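PDB 4TZH: Lic12234 from Leptospira interrogans, which is of unknown function but, as a leucine-rich repeat protein of a pathogen and a putative virulence factor, may serve in binding other molecules. Local coordinates for residues R174-L179 with I185-S190; T123-E128 with D150-L155; S11-T16 with E38-L43. All coordinates share one frame; numbering follows the deposited sequence.

Contact 1 (R174-L179 with I185-S190); sequences RNIRKL and ITIEIS. With ZN (zinc ion), chain K.
I176 meets I187 and I189 where helix 173-179 lies against strand 186-188, and this apolar cluster is the compact half of the contact. In the conformers described here (I176 and I189 each have a second one), the methyl CG2 of I176 does the touching: it approaches I187 CG2 at 4.0 Å and I189 CD1 at 3.9 Å, wedged between two residues whose CB atoms both face the helix. The branch is placed there because I176 CG2 stands opposite the backbone N while CG1 (chi1 -62°) turns off beside it; I148 and T171 also pack on I176. The other half, at the exposed flank, is looser. R177 leaves the helix with its chain extended from CG to NE and runs past I187 in the opposite sense, CG lying 4.0 Å from I187 CD1. One face of the guanidinium rests over I187 CB, offset toward the rim. R177 NH2 stands 3.3 Å from I187 O, while the clear polar partner of R177 is E173, whose OE2 forms a salt bridge with NE. Strand 160-162, helix 173-179 and strand 186-188 form a beta-alpha-beta unit at the C-terminal end of the solenoid. On the side of the strand turned from the helix, E188 binds a zinc ion mainly through OE1 at 2.0 Å, with OE2 at a longer 2.7 Å; OE1 also accepts a hydrogen bond from W164 NE1. The chemistry thus divides across the strand: methyl packing and arginine carbon face the helix, and the zinc ion is bound from the other side, by E188.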
loop_
_atom_site.group_PDB
_atom_site.type_symbol
_atom_site.label_atom_id
_atom_site.label_comp_id
_atom_site.label_asym_id
_atom_site.label_seq_id
_atom_site.Cartn_x
_atom_site.Cartn_y
_atom_site.Cartn_z
ATOM N N ARG A 174 14.060 17.480 14.771
ATOM C CA ARG A 174 15.141 16.790 15.470
ATOM C C ARG A 174 14.667 15.461 16.067
ATOM O O ARG A 174 15.423 14.484 16.044
ATOM C CB ARG A 174 15.747 17.723 16.550
ATOM C CG ARG A 174 16.891 17.155 17.358
ATOM C CD ARG A 174 17.460 18.216 18.304
ATOM N NE ARG A 174 17.852 19.443 17.598
ATOM C CZ ARG A 174 19.003 20.088 17.771
ATOM N NH1 ARG A 174 19.901 19.640 18.641
ATOM N NH2 ARG A 174 19.263 21.188 17.077
ATOM N N ASN A 175 13.431 15.427 16.591
ATOM C CA ASN A 175 12.886 14.209 17.205
ATOM C C ASN A 175 12.701 13.087 16.179
ATOM O O ASN A 175 13.022 11.927 16.462
ATOM C CB ASN A 175 11.577 14.513 17.936
ATOM C CG ASN A 175 11.736 15.428 19.140
ATOM O OD1 ASN A 175 12.713 16.180 19.285
ATOM N ND2 ASN A 175 10.758 15.403 20.023
ATOM N N ILE A 176 12.213 13.461 14.983
ATOM C CA ILE A 176 11.999 12.542 13.860
ATOM C C ILE A 176 13.359 11.975 13.433
ATOM O O ILE A 176 13.539 10.759 13.310
ATOM C CB ILE A 176 11.283 13.303 12.690
ATOM C CG1 ILE A 176 9.881 13.836 13.101
ATOM C CG2 ILE A 176 11.226 12.473 11.384
ATOM C CD1 ILE A 176 8.767 12.778 13.388
ATOM N N ARG A 177 14.321 12.874 13.215
ATOM C CA ARG A 177 15.652 12.483 12.772
ATOM C C ARG A 177 16.341 11.618 13.805
ATOM O O ARG A 177 17.035 10.676 13.420
ATOM C CB ARG A 177 16.503 13.696 12.388
ATOM C CG ARG A 177 15.915 14.463 11.203
ATOM C CD ARG A 177 16.799 15.622 10.785
ATOM N NE ARG A 177 16.347 16.226 9.523
ATOM C CZ ARG A 177 16.689 15.783 8.319
ATOM N NH1 ARG A 177 17.489 14.732 8.195
ATOM N NH2 ARG A 177 16.227 16.384 7.226
ATOM N N LYS A 178 16.112 11.896 15.119
ATOM C CA LYS A 178 16.696 11.082 16.185
ATOM C C LYS A 178 16.254 9.616 16.116
ATOM O O LYS A 178 17.036 8.741 16.488
ATOM C CB LYS A 178 16.369 11.668 17.565
ATOM C CG LYS A 178 17.475 12.544 18.135
ATOM C CD LYS A 178 17.114 13.116 19.508
ATOM C CE LYS A 178 18.014 12.599 20.617
ATOM N NZ LYS A 178 17.519 12.983 21.967
ATOM N N LEU A 179 15.033 9.330 15.587
ATOM C CA LEU A 179 14.572 7.943 15.467
ATOM C C LEU A 179 15.490 7.111 14.567
ATOM O O LEU A 179 15.586 5.891 14.748
ATOM C CB LEU A 179 13.131 7.857 14.922
ATOM C CG LEU A 179 12.012 8.548 15.701
ATOM C CD1 LEU A 179 10.711 8.439 14.939
ATOM C CD2 LEU A 179 11.863 7.950 17.124
ATOM N N ILE A 185 19.544 7.637 5.483
ATOM C CA ILE A 185 18.162 7.994 5.142
ATOM C C ILE A 185 18.115 9.469 4.789
ATOM O O ILE A 185 18.886 10.266 5.340
ATOM C CB ILE A 185 17.194 7.697 6.344
ATOM C CG1 ILE A 185 15.708 7.855 5.944
ATOM C CG2 ILE A 185 17.534 8.510 7.610
ATOM C CD1 ILE A 185 14.705 7.330 7.031
ATOM N N THR A 186 17.206 9.831 3.908
ATOM C CA THR A 186 16.870 11.228 3.699
ATOM C C THR A 186 15.421 11.408 4.179
ATOM O O THR A 186 14.540 10.602 3.840
ATOM C CB THR A 186 17.142 11.735 2.276
ATOM O OG1 THR A 186 16.807 13.123 2.275
ATOM C CG2 THR A 186 16.348 11.005 1.217
ATOM N N ILE A 187 15.202 12.431 4.975
ATOM C CA ILE A 187 13.903 12.735 5.536
ATOM C C ILE A 187 13.449 14.047 4.936
ATOM O O ILE A 187 14.178 15.049 5.005
ATOM C CB ILE A 187 13.971 12.762 7.080
ATOM C CG1 ILE A 187 14.374 11.350 7.599
ATOM C CG2 ILE A 187 12.597 13.149 7.649
ATOM C CD1 ILE A 187 14.761 11.304 9.083
ATOM N N GLU A 188 12.244 14.028 4.361
ATOM C CA GLU A 188 11.668 15.218 3.765
ATOM C C GLU A 188 10.557 15.759 4.637
ATOM O O GLU A 188 9.523 15.139 4.781
ATOM C CB GLU A 188 11.173 14.870 2.357
ATOM C CG GLU A 188 12.323 14.722 1.349
ATOM C CD GLU A 188 13.096 16.009 1.098
ATOM O OE1 GLU A 188 12.649 17.081 1.560
ATOM O OE2 GLU A 188 14.152 15.938 0.414
ATOM N N ILE A 189 10.797 16.910 5.261
ATOM C CA ILE A 189 9.792 17.572 6.116
ATOM C C ILE A 189 9.659 19.012 5.606
ATOM O O ILE A 189 10.684 19.698 5.478
ATOM C CB ILE A 189 10.184 17.506 7.621
ATOM C CG1 ILE A 189 10.285 16.047 8.132
ATOM C CG2 ILE A 189 9.195 18.321 8.498
ATOM C CD1 ILE A 189 11.022 15.905 9.520
ATOM N N SER A 190 8.412 19.467 5.311
ATOM C CA SER A 190 8.110 20.844 4.843
ATOM C C SER A 190 8.274 21.833 6.005
ATOM O O SER A 190 7.586 22.853 6.070
ATOM C CB SER A 190 6.689 20.944 4.281
ATOM O OG SER A 190 6.532 20.417 2.974
HETATM ZN ZN ZN K . 13.937 18.527 1.055
#

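Contact 2 (T123-E128 with D150-L155); sequences TTLPKE and DELGQL
The contact of 123-128 with 150-155 is a repeat-to-repeat step on the convex side of the leucine-rich repeat solenoid, where L125 and K127 meet L152 and E151. Its inner layer is a pair of leucines: L125 CD1 meets L152 CD1 at 3.9 Å, methyl against methyl, the two side chains meeting at a slant. L152 reaches this point because CG swings opposite the backbone N (chi1 -155°), which carries CD1 back toward L125. The outer layer joins K127 to E151, whose CA atoms lie 5.7 Å apart. E151 CB sits 3.3 Å from K127 O, and the glutamate then bends at chi2 (86°), bringing its carboxyl carbon CD within 3.6 Å of K127 CB. Both carboxylate oxygens therefore lie near the root of the lysine, not near its ammonium group. K127 CG is set between its own backbone N and carbonyl carbon, and the extended chain beyond it leads away, leaving NZ 6.6 Å from E151 OE2. Any attraction between the two charges is thus probably a weak, long-range one, and the bulk of the touching is through carbon. The short 3-10 segment 150-154 is held internally by G153 N to D150 O at 3.0 Å and Q154 N to E151 O at 2.9 Å. T124 OG1 donates a hydrogen bond to S147 O. L125 also reaches L140, just past strand 137-139, and L152 reaches I129, before it, so the contact links the loop leading into that strand with the loop leaving it.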
loop_
_atom_site.group_PDB
_atom_site.type_symbol
_atom_site.label_atom_id
_atom_site.label_comp_id
_atom_site.label_asym_id
_atom_site.label_seq_id
_atom_site.Cartn_x
_atom_site.Cartn_y
_atom_site.Cartn_z
ATOM N N THR A 123 -3.699 10.530 10.406
ATOM C CA THR A 123 -3.309 11.351 11.539
ATOM C C THR A 123 -2.085 10.777 12.209
ATOM O O THR A 123 -1.359 11.502 12.874
ATOM C CB THR A 123 -4.469 11.594 12.519
ATOM O OG1 THR A 123 -4.851 10.330 13.065
ATOM C CG2 THR A 123 -5.647 12.267 11.847
ATOM N N THR A 124 -1.831 9.483 12.010
ATOM C CA THR A 124 -0.661 8.784 12.529
ATOM C C THR A 124 -0.495 7.468 11.794
ATOM O O THR A 124 -1.196 7.199 10.810
ATOM C CB THR A 124 -0.737 8.582 14.063
ATOM O OG1 THR A 124 0.558 8.176 14.520
ATOM C CG2 THR A 124 -1.813 7.565 14.488
ATOM N N LEU A 125 0.462 6.665 12.243
ATOM C CA LEU A 125 0.699 5.338 11.723
ATOM C C LEU A 125 0.576 4.393 12.886
ATOM O O LEU A 125 0.931 4.782 14.015
ATOM C CB LEU A 125 2.102 5.230 11.117
ATOM C CG LEU A 125 2.369 6.134 9.911
ATOM C CD1 LEU A 125 3.865 6.227 9.630
ATOM C CD2 LEU A 125 1.603 5.675 8.701
ATOM N N PRO A 126 0.108 3.155 12.651
ATOM C CA PRO A 126 0.013 2.207 13.767
ATOM C C PRO A 126 1.402 1.757 14.188
ATOM O O PRO A 126 2.316 1.770 13.364
ATOM C CB PRO A 126 -0.789 1.035 13.178
ATOM C CG PRO A 126 -0.517 1.082 11.708
ATOM C CD PRO A 126 -0.351 2.552 11.377
ATOM N N LYS A 127 1.561 1.325 15.432
ATOM C CA LYS A 127 2.864 0.859 15.919
ATOM C C LYS A 127 3.415 -0.292 15.066
ATOM O O LYS A 127 4.632 -0.408 14.899
ATOM C CB LYS A 127 2.784 0.456 17.408
ATOM C CG LYS A 127 1.799 -0.668 17.711
ATOM C CD LYS A 127 1.569 -0.816 19.223
ATOM C CE LYS A 127 0.582 -1.933 19.499
ATOM N NZ LYS A 127 0.030 -1.861 20.882
ATOM N N GLU A 128 2.514 -1.101 14.483
ATOM C CA GLU A 128 2.861 -2.253 13.661
ATOM C C GLU A 128 3.567 -1.863 12.369
ATOM O O GLU A 128 4.097 -2.738 11.686
ATOM C CB GLU A 128 1.637 -3.151 13.387
ATOM C CG GLU A 128 1.072 -3.808 14.642
ATOM C CD GLU A 128 0.138 -2.959 15.487
ATOM O OE1 GLU A 128 -0.203 -1.831 15.065
ATOM O OE2 GLU A 128 -0.287 -3.445 16.563
ATOM N N ASP A 150 7.302 5.956 17.542
ATOM C CA ASP A 150 8.726 5.653 17.724
ATOM C C ASP A 150 9.132 4.381 16.983
ATOM O O ASP A 150 10.282 4.273 16.550
ATOM C CB ASP A 150 9.083 5.519 19.211
ATOM C CG ASP A 150 8.945 6.788 20.022
ATOM O OD1 ASP A 150 8.918 7.881 19.418
ATOM O OD2 ASP A 150 8.900 6.692 21.263
ATOM N N GLU A 151 8.174 3.440 16.785
ATOM C CA GLU A 151 8.419 2.186 16.076
ATOM C C GLU A 151 8.858 2.404 14.629
ATOM O O GLU A 151 9.452 1.509 14.044
ATOM C CB GLU A 151 7.198 1.256 16.144
ATOM C CG GLU A 151 6.923 0.693 17.535
ATOM C CD GLU A 151 6.090 1.560 18.458
ATOM O OE1 GLU A 151 5.737 2.698 18.072
ATOM O OE2 GLU A 151 5.776 1.087 19.575
ATOM N N LEU A 152 8.639 3.609 14.063
ATOM C CA LEU A 152 9.129 3.882 12.713
ATOM C C LEU A 152 10.653 3.749 12.655
ATOM O O LEU A 152 11.220 3.347 11.641
ATOM C CB LEU A 152 8.665 5.265 12.241
ATOM C CG LEU A 152 8.564 5.442 10.733
ATOM C CD1 LEU A 152 7.427 4.635 10.157
ATOM C CD2 LEU A 152 8.334 6.891 10.371
ATOM N N GLY A 153 11.303 4.006 13.788
ATOM C CA GLY A 153 12.747 3.879 13.898
ATOM C C GLY A 153 13.255 2.457 13.747
ATOM O O GLY A 153 14.458 2.248 13.582
ATOM N N GLN A 154 12.337 1.456 13.783
ATOM C CA GLN A 154 12.698 0.054 13.596
ATOM C C GLN A 154 12.925 -0.276 12.130
ATOM O O GLN A 154 13.417 -1.367 11.831
ATOM C CB GLN A 154 11.613 -0.884 14.171
ATOM C CG GLN A 154 11.410 -0.739 15.686
ATOM C CD GLN A 154 10.121 -1.367 16.189
ATOM O OE1 GLN A 154 9.345 -2.006 15.450
ATOM N NE2 GLN A 154 9.858 -1.190 17.476
ATOM N N LEU A 155 12.539 0.639 11.205
ATOM C CA LEU A 155 12.655 0.381 9.763
ATOM C C LEU A 155 14.077 0.684 9.302
ATOM O O LEU A 155 14.363 1.742 8.753
ATOM C CB LEU A 155 11.615 1.211 8.982
ATOM C CG LEU A 155 10.158 1.023 9.411
ATOM C CD1 LEU A 155 9.263 1.921 8.589
ATOM C CD2 LEU A 155 9.711 -0.416 9.276
#

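Contact 3 (S11-T16 with E38-L43); sequences SDALKT and EQLVNL
A single water bridges L14 O and Q39 OE1, donating a hydrogen bond of 2.7 Å to L14 O and another of 2.7 Å to Q39 OE1. The bridge lies near the N-terminal end of the leucine-rich repeat solenoid, where helix 10-13 and the turn after it meet the loop between strands 22-24 and 45-47. Apart from the water bridge, the direct contacts are van der Waals ones made by methyl groups. L14 CD2 is the chief point of touch: it lies 3.9 Å from Q39 CB and 3.8 Å from Q39 OE1, with the two side chains crossing at about a right angle. Q39 presents its length to the leucine because its chain is extended beyond CG (chi2 179°), so that the amide at its end comes alongside the same methyl and offers its oxygen to the water. Thus one glutamine packs through carbon and bonds through its amide. Deeper in, L40 CD2 approaches L14 CD2 at 4.1 Å and A13 CB at 4.1 Å, so that one methyl touches both residues. L40 lies at the centre of an inverse gamma turn and also packs on L23, which links the contact to strand 22-24; A13 rests on V20 as well. Each segment holds a type I turn, A13 to T16 and L40 to L43, the second closed by L43 N to L40 O. N42 ND2, at the third position of that second turn, is hydrogen-bonded to N18 O, just past the first segment. The same methyl that meets A13 CB, L40 CD2, also lies 3.9 Å from A13 O.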
loop_
_atom_site.group_PDB
_atom_site.type_symbol
_atom_site.label_atom_id
_atom_site.label_comp_id
_atom_site.label_asym_id
_atom_site.label_seq_id
_atom_site.Cartn_x
_atom_site.Cartn_y
_atom_site.Cartn_z
ATOM N N SER A 11 -13.745 -10.663 -17.102
ATOM C CA SER A 11 -14.453 -11.824 -17.631
ATOM C C SER A 11 -13.584 -12.675 -18.549
ATOM O O SER A 11 -13.603 -13.912 -18.426
ATOM C CB SER A 11 -15.765 -11.409 -18.292
ATOM O OG SER A 11 -15.626 -10.378 -19.256
ATOM N N ASP A 12 -12.807 -12.034 -19.438
ATOM C CA ASP A 12 -11.882 -12.757 -20.312
ATOM C C ASP A 12 -10.809 -13.452 -19.468
ATOM O O ASP A 12 -10.527 -14.614 -19.728
ATOM C CB ASP A 12 -11.193 -11.823 -21.320
ATOM C CG ASP A 12 -12.053 -11.320 -22.456
ATOM O OD1 ASP A 12 -13.098 -11.953 -22.738
ATOM O OD2 ASP A 12 -11.651 -10.329 -23.105
ATOM N N ALA A 13 -10.272 -12.782 -18.414
ATOM C CA ALA A 13 -9.244 -13.389 -17.544
ATOM C C ALA A 13 -9.769 -14.645 -16.899
ATOM O O ALA A 13 -9.013 -15.598 -16.774
ATOM C CB ALA A 13 -8.796 -12.405 -16.456
ATOM N N LEU A 14 -11.057 -14.653 -16.489
ATOM C CA LEU A 14 -11.657 -15.822 -15.864
ATOM C C LEU A 14 -11.800 -17.032 -16.796
ATOM O O LEU A 14 -12.029 -18.127 -16.295
ATOM C CB LEU A 14 -13.013 -15.460 -15.245
ATOM C CG LEU A 14 -12.932 -14.480 -14.089
ATOM C CD1 LEU A 14 -14.311 -14.059 -13.644
ATOM C CD2 LEU A 14 -12.129 -15.069 -12.935
ATOM N N LYS A 15 -11.646 -16.839 -18.107
ATOM C CA LYS A 15 -11.717 -17.960 -19.058
ATOM C C LYS A 15 -10.465 -18.854 -18.952
ATOM O O LYS A 15 -10.547 -20.048 -19.222
ATOM C CB LYS A 15 -11.906 -17.462 -20.501
ATOM C CG LYS A 15 -13.232 -16.754 -20.742
ATOM C CD LYS A 15 -13.648 -16.735 -22.210
ATOM C CE LYS A 15 -15.135 -16.920 -22.266
ATOM N NZ LYS A 15 -15.618 -17.046 -23.667
ATOM N N THR A 16 -9.313 -18.292 -18.534
ATOM C CA THR A 16 -8.068 -19.063 -18.387
ATOM C C THR A 16 -7.436 -18.494 -17.125
ATOM O O THR A 16 -6.470 -17.726 -17.188
ATOM C CB THR A 16 -7.158 -18.782 -19.596
ATOM O OG1 THR A 16 -7.275 -17.393 -19.893
ATOM C CG2 THR A 16 -7.517 -19.597 -20.808
ATOM N N GLU A 38 -10.560 -14.052 -6.779
ATOM C CA GLU A 38 -9.816 -15.145 -6.140
ATOM C C GLU A 38 -9.445 -16.279 -7.097
ATOM O O GLU A 38 -8.586 -17.092 -6.747
ATOM C CB GLU A 38 -10.595 -15.717 -4.957
ATOM C CG GLU A 38 -11.883 -16.388 -5.356
ATOM C CD GLU A 38 -12.619 -16.994 -4.178
ATOM O OE1 GLU A 38 -11.965 -17.319 -3.161
ATOM O OE2 GLU A 38 -13.859 -17.118 -4.266
ATOM N N GLN A 39 -10.106 -16.357 -8.265
ATOM C CA GLN A 39 -9.761 -17.423 -9.214
ATOM C C GLN A 39 -8.393 -17.209 -9.894
ATOM O O GLN A 39 -7.834 -18.163 -10.452
ATOM C CB GLN A 39 -10.835 -17.562 -10.286
ATOM C CG GLN A 39 -12.148 -18.095 -9.731
ATOM C CD GLN A 39 -13.180 -18.177 -10.828
ATOM O OE1 GLN A 39 -12.928 -18.689 -11.917
ATOM N NE2 GLN A 39 -14.362 -17.680 -10.558
ATOM N N LEU A 40 -7.862 -15.974 -9.854
ATOM C CA LEU A 40 -6.617 -15.639 -10.549
ATOM C C LEU A 40 -5.455 -15.941 -9.645
ATOM O O LEU A 40 -4.736 -15.051 -9.200
ATOM C CB LEU A 40 -6.649 -14.173 -11.010
ATOM C CG LEU A 40 -7.885 -13.783 -11.842
ATOM C CD1 LEU A 40 -7.759 -12.332 -12.337
ATOM C CD2 LEU A 40 -8.023 -14.681 -13.085
ATOM N N VAL A 41 -5.291 -17.236 -9.341
ATOM C CA VAL A 41 -4.349 -17.658 -8.300
ATOM C C VAL A 41 -2.894 -17.287 -8.558
ATOM O O VAL A 41 -2.134 -17.151 -7.593
ATOM C CB VAL A 41 -4.503 -19.151 -8.010
ATOM C CG1 VAL A 41 -5.898 -19.443 -7.458
ATOM C CG2 VAL A 41 -4.226 -19.988 -9.260
ATOM N N ASN A 42 -2.503 -17.096 -9.846
ATOM C CA ASN A 42 -1.119 -16.772 -10.193
ATOM C C ASN A 42 -0.892 -15.302 -10.415
ATOM O O ASN A 42 0.173 -14.908 -10.884
ATOM C CB ASN A 42 -0.690 -17.571 -11.406
ATOM C CG ASN A 42 -0.595 -19.032 -11.061
ATOM O OD1 ASN A 42 -0.165 -19.392 -9.964
ATOM N ND2 ASN A 42 -1.087 -19.900 -11.951
ATOM N N LEU A 43 -1.893 -14.482 -10.096
ATOM C CA LEU A 43 -1.771 -13.042 -10.313
ATOM C C LEU A 43 -0.565 -12.460 -9.563
ATOM O O LEU A 43 -0.413 -12.671 -8.347
ATOM C CB LEU A 43 -3.052 -12.367 -9.865
ATOM C CG LEU A 43 -3.270 -10.972 -10.446
ATOM C CD1 LEU A 43 -3.475 -11.040 -11.974
ATOM C CD2 LEU A 43 -4.484 -10.312 -9.778
HETATM O O HOH W 1 -13.694 -19.281 -14.478
#

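The three contacts follow the long axis of one solenoid built on a single parallel sheet of eight strands. Contact 3 comes first in the chain, at the edge of strand 22-24; contact 2 follows between the loops around strand 137-139; contact 1 closes the chain at strand 186-188, the opposite edge. Contacts 1 and 2 are neighbours, with centres 13 Å apart, and they touch where L179 packs on D150 and G153. Contact 3 lies on the far side of the chain's centre, its centre 36 Å from that of contact 2 and 43 Å from that of contact 1. Contacts 1 and 3 each join a short helix near one end of the solenoid, and contact 2 joins two loops of neighbouring turns between them.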